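PDB 2PFX: uncharacterized peroxidase-related protein from Silicibacter sp., which is of unknown function but belongs to the carboxymuconolactone decarboxylase family of the AhpD-like clan and is probably a peroxidase-related oxidoreductase. Local coordinates for residues 39-44 against 49-54. Residues are numbered along the deposited sequence; the frame is centred on the assembly and turned at random.
Sequences NVLKAY and EKLNAF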
loop_
_atom_site.group_PDB
_atom_site.type_symbol
_atom_site.label_atom_id
_atom_site.label_comp_id
_atom_site.label_asym_id
_atom_site.label_seq_id
_atom_site.Cartn_x
_atom_site.Cartn_y
_atom_site.Cartn_z
ATOM N N ASN A 39 -6.785 26.107 -18.829
ATOM C CA ASN A 39 -5.494 26.460 -18.239
ATOM C C ASN A 39 -4.368 25.513 -18.554
ATOM O O ASN A 39 -3.205 25.909 -18.570
ATOM C CB ASN A 39 -5.660 26.559 -16.703
ATOM C CG ASN A 39 -6.203 27.918 -16.280
ATOM O OD1 ASN A 39 -6.218 28.873 -17.060
ATOM N ND2 ASN A 39 -6.644 28.040 -15.030
ATOM N N VAL A 40 -4.635 24.226 -18.822
ATOM C CA VAL A 40 -3.557 23.362 -19.268
ATOM C C VAL A 40 -2.911 23.887 -20.540
ATOM O O VAL A 40 -1.709 23.775 -20.756
ATOM C CB VAL A 40 -4.064 21.921 -19.481
ATOM C CG1 VAL A 40 -5.095 21.859 -20.590
ATOM C CG2 VAL A 40 -2.891 20.997 -19.782
ATOM N N LEU A 41 -3.732 24.489 -21.413
ATOM C CA LEU A 41 -3.137 25.019 -22.632
ATOM C C LEU A 41 -2.277 26.248 -22.341
ATOM O O LEU A 41 -1.216 26.386 -22.940
ATOM C CB LEU A 41 -4.211 25.359 -23.657
ATOM C CG LEU A 41 -5.077 24.188 -24.105
ATOM C CD1 LEU A 41 -6.164 24.717 -25.028
ATOM C CD2 LEU A 41 -4.217 23.099 -24.732
ATOM N N LYS A 42 -2.731 27.095 -21.433
ATOM C CA LYS A 42 -1.895 28.249 -21.056
ATOM C C LYS A 42 -0.592 27.775 -20.451
ATOM O O LYS A 42 0.444 28.439 -20.573
ATOM C CB LYS A 42 -2.652 29.167 -20.106
ATOM C CG LYS A 42 -3.991 29.659 -20.640
ATOM C CD LYS A 42 -4.722 30.556 -19.646
ATOM C CE LYS A 42 -5.726 31.443 -20.371
ATOM N NZ LYS A 42 -6.778 31.922 -19.435
ATOM N N ALA A 43 -0.629 26.612 -19.811
ATOM C CA ALA A 43 0.561 26.082 -19.164
ATOM C C ALA A 43 1.625 25.713 -20.188
ATOM O O ALA A 43 2.810 25.968 -19.964
ATOM C CB ALA A 43 0.205 24.892 -18.261
ATOM N N TYR A 44 1.189 25.117 -21.298
ATOM C CA TYR A 44 2.120 24.701 -22.335
ATOM C C TYR A 44 2.472 25.819 -23.299
ATOM O O TYR A 44 3.445 25.692 -24.057
ATOM C CB TYR A 44 1.549 23.525 -23.147
ATOM C CG TYR A 44 1.702 22.212 -22.405
ATOM C CD1 TYR A 44 0.715 21.795 -21.527
ATOM C CD2 TYR A 44 2.821 21.415 -22.570
ATOM C CE1 TYR A 44 0.858 20.601 -20.842
ATOM C CE2 TYR A 44 2.969 20.220 -21.899
ATOM C CZ TYR A 44 1.978 19.825 -21.039
ATOM O OH TYR A 44 2.105 18.640 -20.360
ATOM N N GLU A 49 6.008 24.711 -29.590
ATOM C CA GLU A 49 6.343 23.341 -29.949
ATOM C C GLU A 49 5.772 22.371 -28.920
ATOM O O GLU A 49 5.250 21.309 -29.232
ATOM C CB GLU A 49 7.841 23.124 -30.015
ATOM C CG GLU A 49 8.551 23.627 -31.253
ATOM C CD GLU A 49 8.040 24.963 -31.766
ATOM O OE1 GLU A 49 6.909 24.978 -32.297
ATOM O OE2 GLU A 49 8.756 25.982 -31.638
ATOM N N LYS A 50 5.895 22.751 -27.652
ATOM C CA LYS A 50 5.363 21.930 -26.584
ATOM C C LYS A 50 3.850 21.891 -26.626
ATOM O O LYS A 50 3.226 20.842 -26.470
ATOM C CB LYS A 50 5.882 22.469 -25.247
ATOM C CG LYS A 50 7.405 22.331 -25.123
ATOM C CD LYS A 50 7.882 22.474 -23.691
ATOM C CE LYS A 50 9.399 22.304 -23.609
ATOM N NZ LYS A 50 9.817 20.886 -23.812
ATOM N N LEU A 51 3.234 23.030 -26.861
ATOM C CA LEU A 51 1.771 23.121 -26.961
ATOM C C LEU A 51 1.256 22.282 -28.114
ATOM O O LEU A 51 0.255 21.579 -28.081
ATOM C CB LEU A 51 1.372 24.579 -27.174
ATOM C CG LEU A 51 -0.100 24.869 -27.470
ATOM C CD1 LEU A 51 -0.974 24.513 -26.270
ATOM C CD2 LEU A 51 -0.255 26.319 -27.874
ATOM N N ASN A 52 1.971 22.362 -29.235
ATOM C CA ASN A 52 1.654 21.579 -30.418
ATOM C C ASN A 52 1.689 20.079 -30.156
ATOM O O ASN A 52 0.817 19.323 -30.597
ATOM C CB ASN A 52 2.638 21.945 -31.522
ATOM C CG ASN A 52 2.306 23.272 -32.177
ATOM O OD1 ASN A 52 1.233 23.842 -32.003
ATOM N ND2 ASN A 52 3.279 23.728 -32.952
ATOM N N ALA A 53 2.709 19.617 -29.443
ATOM C CA ALA A 53 2.858 18.181 -29.182
ATOM C C ALA A 53 1.833 17.642 -28.198
ATOM O O ALA A 53 1.356 16.503 -28.276
ATOM C CB ALA A 53 4.269 17.916 -28.661
ATOM N N PHE A 54 1.526 18.527 -27.235
ATOM C CA PHE A 54 0.548 18.185 -26.219
ATOM C C PHE A 54 -0.828 18.024 -26.874
ATOM O O PHE A 54 -1.528 17.035 -26.750
ATOM C CB PHE A 54 0.489 19.254 -25.115
ATOM C CG PHE A 54 -0.619 18.923 -24.124
ATOM C CD1 PHE A 54 -0.434 17.922 -23.189
ATOM C CD2 PHE A 54 -1.813 19.607 -24.159
ATOM C CE1 PHE A 54 -1.437 17.622 -22.292
ATOM C CE2 PHE A 54 -2.828 19.317 -23.275
ATOM C CZ PHE A 54 -2.632 18.296 -22.351
#
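With CG anti to the carbonyl carbon in Tyr-44 (chi1 -79°) and anti to the backbone N in Phe-54 (chi1 176°), the two rings are laid over each other in an offset stack. Their planes are nearly parallel and their centroids lie 4.5 Å apart. Phe-54 CB and CG cover the tyrosine face, CB standing 4.1 Å from the Tyr-44 ring centroid, almost on its normal, which makes a CH-pi contact; farther out, Phe-54 CD1 reaches Tyr-44 CZ at 3.7 Å. Val-40 CG2 abuts the far end of the phenylalanine, 3.7 Å from Phe-54 CZ, while Leu-41 CD2 comes to the ring edge near its plane. Beside the stack, Leu-41 CD2 and Leu-51 CD1 meet at 3.9 Å, their side chains crossing at about a right angle. The backbones come nearest at the CA atoms of Tyr-44 and Leu-51, 4.9 Å apart, and Tyr-44 CB rests 3.8 Å from Leu-51 CA. The segment axes, inclined at 139° and 9.1 Å apart at their closest, run roughly antiparallel, a short connection joining helix 39-44 to helix 48-63. Helix 155-178 adds Val-174 against Tyr-44 and Thr-171 against Phe-54. In the second subunit, Asn-163 hydrogen-bonds Tyr-44 OH and Asp-60 forms a salt bridge with Lys-50 NZ. An alanine in place of Tyr-44 would be likely to strip one face of Phe-54 of its stacking partner and leave Asn-163 of the second subunit without this hydroxyl. No hydrogen bond spans the two segments, so their contact rests on apolar packing and ring stacking, while its polar ends serve the subunit interface.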